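Local atomic coordinates of abietadiene synthase, chloroplastic (Abies grandis, PDB entry 3S9V), a protein that belongs to the plant terpene synthase family and is a large, mainly helical enzyme of the chloroplast. Residues 157-162 with 169-174; 298-303 with 307-312. All blocks are in the same frame, centred on the assembly; numbering follows the deposited sequence.

Contact 1: residues 157-162 with 169-174; sequences AMLKEA and LPYDLP
Tyr171 and Leu169 both have CG anti to the carbonyl carbon (chi1 -59° in each), and this sends the phenol and the isobutyl group toward the last turns of helix 151-164. The contact lies in the connection between helix 151-164 and helix 174-187, where the loop folds back on the helix it has just left. Tyr171 lies with its hydroxyl end against Ala162. Its OH is 3.5 Å from Ala162 CB, but the polar partner of that OH is Leu167 O, in the link between the segments. Farther along the ring, CE1 lies 3.8 Å from Leu159 O. The ring meets this carbonyl obliquely. One face of the phenol is covered near its rim by Leu169 CB, 3.7 Å above the plane.

The loop backbone is tightly wound. Pro170 is the centre of an inverse gamma turn, and an overlapping type I turn runs from Pro170 to Leu173, with Leu173 as N-cap of the next helix. Phe132 of helix 122-136 touches both Leu159 and Leu169. Ala162, whose CB points at the loop, completes the apolar seam, with that CB 4.0 Å from Leu169 CD1.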
ATOM      1  N   ALA A 157     -10.376  37.261   5.031  1.00 23.32           N
ATOM      2  CA  ALA A 157     -10.575  38.093   3.857  1.00 21.43           C
ATOM      3  C   ALA A 157     -12.062  38.367   3.659  1.00 24.23           C
ATOM      4  O   ALA A 157     -12.443  39.475   3.293  1.00 29.20           O
ATOM      5  CB  ALA A 157      -9.998  37.415   2.627  1.00 22.99           C
ATOM      6  N   MET A 158     -12.901  37.363   3.899  1.00 22.89           N
ATOM      7  CA  MET A 158     -14.343  37.538   3.751  1.00 21.29           C
ATOM      8  C   MET A 158     -14.909  38.291   4.955  1.00 25.85           C
ATOM      9  O   MET A 158     -15.909  39.002   4.827  1.00 26.48           O
ATOM     10  CB  MET A 158     -15.055  36.186   3.599  1.00 19.76           C
ATOM     11  CG  MET A 158     -14.803  35.467   2.268  1.00 18.34           C
ATOM     12  SD  MET A 158     -15.951  34.078   1.983  1.00 14.30           S
ATOM     13  CE  MET A 158     -15.523  33.025   3.379  1.00 11.00           C
ATOM     14  N   LEU A 159     -14.280  38.134   6.123  1.00 22.82           N
ATOM     15  CA  LEU A 159     -14.735  38.853   7.316  1.00 23.14           C
ATOM     16  C   LEU A 159     -14.688  40.346   7.013  1.00 24.05           C
ATOM     17  O   LEU A 159     -15.605  41.092   7.366  1.00 23.69           O
ATOM     18  CB  LEU A 159     -13.838  38.561   8.530  1.00 22.22           C
ATOM     19  CG  LEU A 159     -14.135  37.298   9.348  1.00 25.35           C
ATOM     20  CD1 LEU A 159     -13.144  37.175  10.502  1.00 21.01           C
ATOM     21  CD2 LEU A 159     -15.555  37.361   9.876  1.00 18.42           C
ATOM     22  N   LYS A 160     -13.611  40.773   6.356  1.00 24.48           N
ATOM     23  CA  LYS A 160     -13.440  42.176   5.985  1.00 26.45           C
ATOM     24  C   LYS A 160     -14.480  42.597   4.951  1.00 28.87           C
ATOM     25  O   LYS A 160     -14.988  43.716   5.005  1.00 31.44           O
ATOM     26  CB  LYS A 160     -12.024  42.414   5.445  1.00 21.56           C
ATOM     27  CG  LYS A 160     -10.945  42.111   6.475  1.00 27.79           C
ATOM     28  CD  LYS A 160      -9.535  42.231   5.917  1.00 33.54           C
ATOM     29  CE  LYS A 160      -9.166  43.668   5.619  1.00 39.04           C
ATOM     30  NZ  LYS A 160      -7.726  43.793   5.260  1.00 50.70           N
ATOM     31  N   GLU A 161     -14.811  41.702   4.019  1.00 28.70           N
ATOM     32  CA  GLU A 161     -15.816  42.022   3.007  1.00 28.65           C
ATOM     33  C   GLU A 161     -17.130  42.269   3.732  1.00 28.81           C
ATOM     34  O   GLU A 161     -17.785  43.287   3.533  1.00 32.49           O
ATOM     35  CB  GLU A 161     -16.042  40.864   2.027  1.00 30.34           C
ATOM     36  CG  GLU A 161     -14.845  40.395   1.206  1.00 40.72           C
ATOM     37  CD  GLU A 161     -15.272  39.444   0.083  1.00 42.07           C
ATOM     38  OE1 GLU A 161     -15.812  39.937  -0.935  1.00 35.37           O
ATOM     39  OE2 GLU A 161     -15.088  38.212   0.224  1.00 35.07           O
ATOM     40  N   ALA A 162     -17.505  41.305   4.567  1.00 26.10           N
ATOM     41  CA  ALA A 162     -18.739  41.359   5.336  1.00 25.00           C
ATOM     42  C   ALA A 162     -18.869  42.666   6.110  1.00 25.54           C
ATOM     43  O   ALA A 162     -19.933  43.280   6.123  1.00 26.25           O
ATOM     44  CB  ALA A 162     -18.806  40.155   6.303  1.00 22.09           C
ATOM     45  N   LEU A 169     -22.190  40.866  12.383  1.00 27.18           N
ATOM     46  CA  LEU A 169     -21.460  39.723  12.910  1.00 30.84           C
ATOM     47  C   LEU A 169     -20.651  40.114  14.142  1.00 31.53           C
ATOM     48  O   LEU A 169     -20.258  41.270  14.301  1.00 32.99           O
ATOM     49  CB  LEU A 169     -20.527  39.150  11.836  1.00 35.49           C
ATOM     50  CG  LEU A 169     -21.178  38.670  10.536  1.00 33.18           C
ATOM     51  CD1 LEU A 169     -20.108  38.189   9.565  1.00 31.50           C
ATOM     52  CD2 LEU A 169     -22.163  37.556  10.842  1.00 32.65           C
ATOM     53  N   PRO A 170     -20.394  39.144  15.031  1.00 28.50           N
ATOM     54  CA  PRO A 170     -19.640  39.318  16.275  1.00 27.13           C
ATOM     55  C   PRO A 170     -18.165  39.624  16.050  1.00 26.76           C
ATOM     56  O   PRO A 170     -17.300  38.976  16.640  1.00 25.68           O
ATOM     57  CB  PRO A 170     -19.826  37.976  16.980  1.00 32.35           C
ATOM     58  CG  PRO A 170     -21.091  37.447  16.403  1.00 35.08           C
ATOM     59  CD  PRO A 170     -20.956  37.788  14.958  1.00 27.02           C
ATOM     60  N   TYR A 171     -17.883  40.613  15.208  1.00 28.11           N
ATOM     61  CA  TYR A 171     -16.509  40.993  14.893  1.00 28.65           C
ATOM     62  C   TYR A 171     -15.613  41.153  16.111  1.00 31.90           C
ATOM     63  O   TYR A 171     -14.414  40.884  16.041  1.00 33.88           O
ATOM     64  CB  TYR A 171     -16.486  42.299  14.097  1.00 28.15           C
ATOM     65  CG  TYR A 171     -17.245  42.230  12.795  1.00 32.44           C
ATOM     66  CD1 TYR A 171     -16.865  41.344  11.788  1.00 29.32           C
ATOM     67  CD2 TYR A 171     -18.359  43.034  12.575  1.00 28.04           C
ATOM     68  CE1 TYR A 171     -17.577  41.259  10.602  1.00 24.67           C
ATOM     69  CE2 TYR A 171     -19.077  42.958  11.390  1.00 24.99           C
ATOM     70  CZ  TYR A 171     -18.684  42.067  10.409  1.00 24.99           C
ATOM     71  OH  TYR A 171     -19.418  41.971   9.247  1.00 30.22           O
ATOM     72  N   ASP A 172     -16.185  41.593  17.227  1.00 34.07           N
ATOM     73  CA  ASP A 172     -15.393  41.800  18.434  1.00 36.00           C
ATOM     74  C   ASP A 172     -15.011  40.538  19.186  1.00 34.24           C
ATOM     75  O   ASP A 172     -14.241  40.601  20.141  1.00 35.72           O
ATOM     76  CB  ASP A 172     -16.110  42.759  19.378  1.00 40.00           C
ATOM     77  CG  ASP A 172     -16.238  44.146  18.793  1.00 46.89           C
ATOM     78  OD1 ASP A 172     -15.214  44.659  18.295  1.00 48.35           O
ATOM     79  OD2 ASP A 172     -17.349  44.722  18.829  1.00 52.99           O
ATOM     80  N   LEU A 173     -15.552  39.396  18.778  1.00 32.89           N
ATOM     81  CA  LEU A 173     -15.196  38.150  19.441  1.00 36.66           C
ATOM     82  C   LEU A 173     -13.698  37.950  19.261  1.00 37.63           C
ATOM     83  O   LEU A 173     -13.170  38.136  18.164  1.00 40.14           O
ATOM     84  CB  LEU A 173     -15.938  36.964  18.826  1.00 35.58           C
ATOM     85  CG  LEU A 173     -17.378  36.723  19.266  1.00 36.31           C
ATOM     86  CD1 LEU A 173     -17.913  35.481  18.570  1.00 27.32           C
ATOM     87  CD2 LEU A 173     -17.427  36.551  20.777  1.00 27.97           C
ATOM     88  N   PRO A 174     -12.991  37.572  20.336  1.00 37.60           N
ATOM     89  CA  PRO A 174     -11.544  37.362  20.225  1.00 35.17           C
ATOM     90  C   PRO A 174     -11.181  36.546  18.989  1.00 35.44           C
ATOM     91  O   PRO A 174     -10.373  36.983  18.172  1.00 37.83           O
ATOM     92  CB  PRO A 174     -11.206  36.653  21.530  1.00 30.87           C
ATOM     93  CG  PRO A 174     -12.130  37.318  22.487  1.00 33.44           C
ATOM     94  CD  PRO A 174     -13.445  37.335  21.717  1.00 37.61           C
TER

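Contact 2: residues 298-303 with 307-312; sequences DYVYSH and RGIGWA
This contact belongs to the turn that leaves helix 290-301 in the helical N-terminal domain of a terpene synthase. Ile309, in the loop that leads on to helix 320-332, packs back against Val300 and His303 around the C-terminal end of the helix. The two branches of Ile309 do different work. CG1 sits between the backbone N and the carbonyl carbon (chi1 58°) and carries CD1 toward the helix, where it lies 4.4 Å from Val300 CG1. CG2 instead meets the backbone, 3.9 Å from His303 O. The touch is small, and Ile309 has other neighbours: Leu270 of helix 269-282 and Trp304 also touch its side chain, and Thr323 OG1 bonds its N.

The end of the helix is braced by its own residues. Ser302 OG donates to Tyr299 O over 2.7 Å. The donor stands at 130° to the C=O bond and is tilted 19° from the carbonyl plane. Ser302 N also bonds Asp298 O at 3.0 Å. His303 lies over one face of the Tyr299 ring, with CD2 3.7 Å above the plane and offset toward the rim. Glu314 OE1 holds His303 ND1, while Asp269 OD1 bonds Tyr299 OH and Arg273 makes a cation-pi contact with the same ring. The helix end is thus tied both to the following loop and to helix 269-282.

Here a loop residue packs back on the end of its own helix in the connection between successive helices, consistent with the alpha-helical barrel fold of terpene synthase N-terminal domains.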
ATOM      1  N   ASP A 298      -3.906   2.266 -17.142  1.00 24.68           N
ATOM      2  CA  ASP A 298      -3.484   2.678 -18.484  1.00 25.58           C
ATOM      3  C   ASP A 298      -3.738   4.187 -18.598  1.00 25.54           C
ATOM      4  O   ASP A 298      -2.926   4.936 -19.145  1.00 24.55           O
ATOM      5  CB  ASP A 298      -4.296   1.965 -19.579  1.00 25.34           C
ATOM      6  CG  ASP A 298      -3.838   0.534 -19.826  1.00 34.10           C
ATOM      7  OD1 ASP A 298      -2.672   0.203 -19.513  1.00 33.12           O
ATOM      8  OD2 ASP A 298      -4.647  -0.258 -20.364  1.00 36.57           O
ATOM      9  N   TYR A 299      -4.881   4.614 -18.071  1.00 22.30           N
ATOM     10  CA  TYR A 299      -5.271   6.012 -18.093  1.00 22.53           C
ATOM     11  C   TYR A 299      -4.258   6.849 -17.325  1.00 23.68           C
ATOM     12  O   TYR A 299      -3.742   7.839 -17.845  1.00 21.34           O
ATOM     13  CB  TYR A 299      -6.655   6.178 -17.467  1.00 22.35           C
ATOM     14  CG  TYR A 299      -7.138   7.612 -17.417  1.00 32.65           C
ATOM     15  CD1 TYR A 299      -7.890   8.156 -18.460  1.00 23.59           C
ATOM     16  CD2 TYR A 299      -6.833   8.431 -16.322  1.00 32.31           C
ATOM     17  CE1 TYR A 299      -8.334   9.485 -18.411  1.00 24.30           C
ATOM     18  CE2 TYR A 299      -7.265   9.754 -16.265  1.00 25.23           C
ATOM     19  CZ  TYR A 299      -8.016  10.274 -17.309  1.00 27.86           C
ATOM     20  OH  TYR A 299      -8.464  11.576 -17.235  1.00 26.28           O
ATOM     21  N   VAL A 300      -3.970   6.448 -16.088  1.00 21.76           N
ATOM     22  CA  VAL A 300      -3.014   7.189 -15.277  1.00 18.78           C
ATOM     23  C   VAL A 300      -1.641   7.256 -15.927  1.00 19.92           C
ATOM     24  O   VAL A 300      -0.997   8.306 -15.924  1.00 20.70           O
ATOM     25  CB  VAL A 300      -2.869   6.573 -13.875  1.00 19.76           C
ATOM     26  CG1 VAL A 300      -1.784   7.321 -13.078  1.00 10.77           C
ATOM     27  CG2 VAL A 300      -4.211   6.646 -13.145  1.00 15.90           C
ATOM     28  N   TYR A 301      -1.191   6.138 -16.488  1.00 21.88           N
ATOM     29  CA  TYR A 301       0.114   6.097 -17.131  1.00 21.83           C
ATOM     30  C   TYR A 301       0.178   7.012 -18.360  1.00 22.79           C
ATOM     31  O   TYR A 301       1.214   7.622 -18.614  1.00 23.33           O
ATOM     32  CB  TYR A 301       0.478   4.660 -17.533  1.00 26.58           C
ATOM     33  CG  TYR A 301       1.860   4.536 -18.164  1.00 28.74           C
ATOM     34  CD1 TYR A 301       3.012   4.796 -17.421  1.00 23.28           C
ATOM     35  CD2 TYR A 301       2.009   4.197 -19.515  1.00 29.81           C
ATOM     36  CE1 TYR A 301       4.282   4.726 -18.004  1.00 31.89           C
ATOM     37  CE2 TYR A 301       3.276   4.123 -20.108  1.00 31.52           C
ATOM     38  CZ  TYR A 301       4.405   4.390 -19.345  1.00 33.93           C
ATOM     39  OH  TYR A 301       5.652   4.332 -19.920  1.00 36.95           O
ATOM     40  N   SER A 302      -0.917   7.101 -19.118  1.00 20.32           N
ATOM     41  CA  SER A 302      -0.951   7.959 -20.302  1.00 22.08           C
ATOM     42  C   SER A 302      -0.832   9.411 -19.877  1.00 22.81           C
ATOM     43  O   SER A 302      -0.694  10.297 -20.715  1.00 26.96           O
ATOM     44  CB  SER A 302      -2.254   7.780 -21.085  1.00 21.93           C
ATOM     45  OG  SER A 302      -3.347   8.392 -20.420  1.00 29.30           O
ATOM     46  N   HIS A 303      -0.909   9.656 -18.573  1.00 19.84           N
ATOM     47  CA  HIS A 303      -0.785  11.014 -18.052  1.00 23.11           C
ATOM     48  C   HIS A 303       0.440  11.130 -17.159  1.00 23.55           C
ATOM     49  O   HIS A 303       0.628  12.141 -16.489  1.00 24.08           O
ATOM     50  CB  HIS A 303      -2.035  11.409 -17.266  1.00 20.30           C
ATOM     51  CG  HIS A 303      -3.228  11.658 -18.129  1.00 21.25           C
ATOM     52  ND1 HIS A 303      -3.299  12.715 -19.009  1.00 23.42           N
ATOM     53  CD2 HIS A 303      -4.381  10.963 -18.281  1.00 19.14           C
ATOM     54  CE1 HIS A 303      -4.442  12.661 -19.668  1.00 23.33           C
ATOM     55  NE2 HIS A 303      -5.118  11.606 -19.245  1.00 26.02           N
ATOM     56  N   ARG A 307       8.392  14.312 -14.005  1.00 21.70           N
ATOM     57  CA  ARG A 307       8.644  15.210 -12.883  1.00 28.28           C
ATOM     58  C   ARG A 307       7.671  14.879 -11.752  1.00 26.41           C
ATOM     59  O   ARG A 307       7.703  15.492 -10.692  1.00 25.90           O
ATOM     60  CB  ARG A 307       8.443  16.670 -13.290  1.00 33.79           C
ATOM     61  CG  ARG A 307       9.174  17.090 -14.557  1.00 50.84           C
ATOM     62  CD  ARG A 307       8.987  18.576 -14.807  1.00 59.83           C
ATOM     63  NE  ARG A 307       7.581  18.965 -14.711  1.00 78.03           N
ATOM     64  CZ  ARG A 307       6.644  18.632 -15.596  1.00 81.81           C
ATOM     65  NH1 ARG A 307       6.962  17.903 -16.658  1.00 84.02           N
ATOM     66  NH2 ARG A 307       5.387  19.017 -15.411  1.00 80.92           N
ATOM     67  N   GLY A 308       6.803  13.904 -11.986  1.00 23.84           N
ATOM     68  CA  GLY A 308       5.834  13.539 -10.974  1.00 21.96           C
ATOM     69  C   GLY A 308       4.464  14.005 -11.416  1.00 21.73           C
ATOM     70  O   GLY A 308       4.339  14.779 -12.361  1.00 21.42           O
ATOM     71  N   ILE A 309       3.428  13.540 -10.735  1.00 18.47           N
ATOM     72  CA  ILE A 309       2.083  13.925 -11.114  1.00 16.68           C
ATOM     73  C   ILE A 309       1.352  14.570  -9.966  1.00 18.05           C
ATOM     74  O   ILE A 309       1.808  14.540  -8.826  1.00 16.30           O
ATOM     75  CB  ILE A 309       1.274  12.706 -11.595  1.00 14.27           C
ATOM     76  CG1 ILE A 309       1.219  11.642 -10.495  1.00 12.69           C
ATOM     77  CG2 ILE A 309       1.929  12.118 -12.837  1.00 11.77           C
ATOM     78  CD1 ILE A 309       0.313  10.435 -10.822  1.00 19.29           C
ATOM     79  N   GLY A 310       0.218  15.174 -10.286  1.00 23.18           N
ATOM     80  CA  GLY A 310      -0.597  15.807  -9.273  1.00 20.85           C
ATOM     81  C   GLY A 310      -1.826  14.940  -9.130  1.00 20.34           C
ATOM     82  O   GLY A 310      -1.784  13.758  -9.452  1.00 19.95           O
ATOM     83  N   TRP A 311      -2.926  15.527  -8.680  1.00 19.78           N
ATOM     84  CA  TRP A 311      -4.156  14.786  -8.496  1.00 21.82           C
ATOM     85  C   TRP A 311      -5.001  14.793  -9.761  1.00 24.18           C
ATOM     86  O   TRP A 311      -5.886  13.953  -9.931  1.00 18.96           O
ATOM     87  CB  TRP A 311      -4.937  15.384  -7.323  1.00 25.07           C
ATOM     88  CG  TRP A 311      -5.047  16.874  -7.377  1.00 21.95           C
ATOM     89  CD1 TRP A 311      -6.039  17.604  -7.960  1.00 27.86           C
ATOM     90  CD2 TRP A 311      -4.118  17.819  -6.832  1.00 21.79           C
ATOM     91  NE1 TRP A 311      -5.792  18.949  -7.808  1.00 24.26           N
ATOM     92  CE2 TRP A 311      -4.618  19.109  -7.121  1.00 19.79           C
ATOM     93  CE3 TRP A 311      -2.910  17.702  -6.128  1.00 20.65           C
ATOM     94  CZ2 TRP A 311      -3.951  20.281  -6.726  1.00 29.34           C
ATOM     95  CZ3 TRP A 311      -2.246  18.866  -5.733  1.00 26.78           C
ATOM     96  CH2 TRP A 311      -2.769  20.139  -6.035  1.00 24.67           C
ATOM     97  N   ALA A 312      -4.712  15.744 -10.647  1.00 26.06           N
ATOM     98  CA  ALA A 312      -5.439  15.881 -11.904  1.00 22.21           C
ATOM     99  C   ALA A 312      -4.487  15.840 -13.080  1.00 25.15           C
ATOM    100  O   ALA A 312      -3.337  16.267 -12.967  1.00 25.91           O
ATOM    101  CB  ALA A 312      -6.207  17.191 -11.928  1.00 17.00           C
TER

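From the N terminus the chain reaches contact 1 first. It closes the short loop between helix 151-164 and helix 174-187, with six residues between its segments. More than a hundred residues on, contact 2 closes a tighter loop after helix 290-301, with three residues between its segments, before the chain goes on to helix 320-332. The two follow in series, and neither encloses or crosses the other. The centres of contact 1 and contact 2 are about 41 Å apart. The nearest atoms of contact 1 and contact 2 are about 20 Å apart, so the two do not touch. Contact 1 lies far out, with helix 122-136 beside it. Contact 2 lies nearer the centre of the chain, beside helix 269-282.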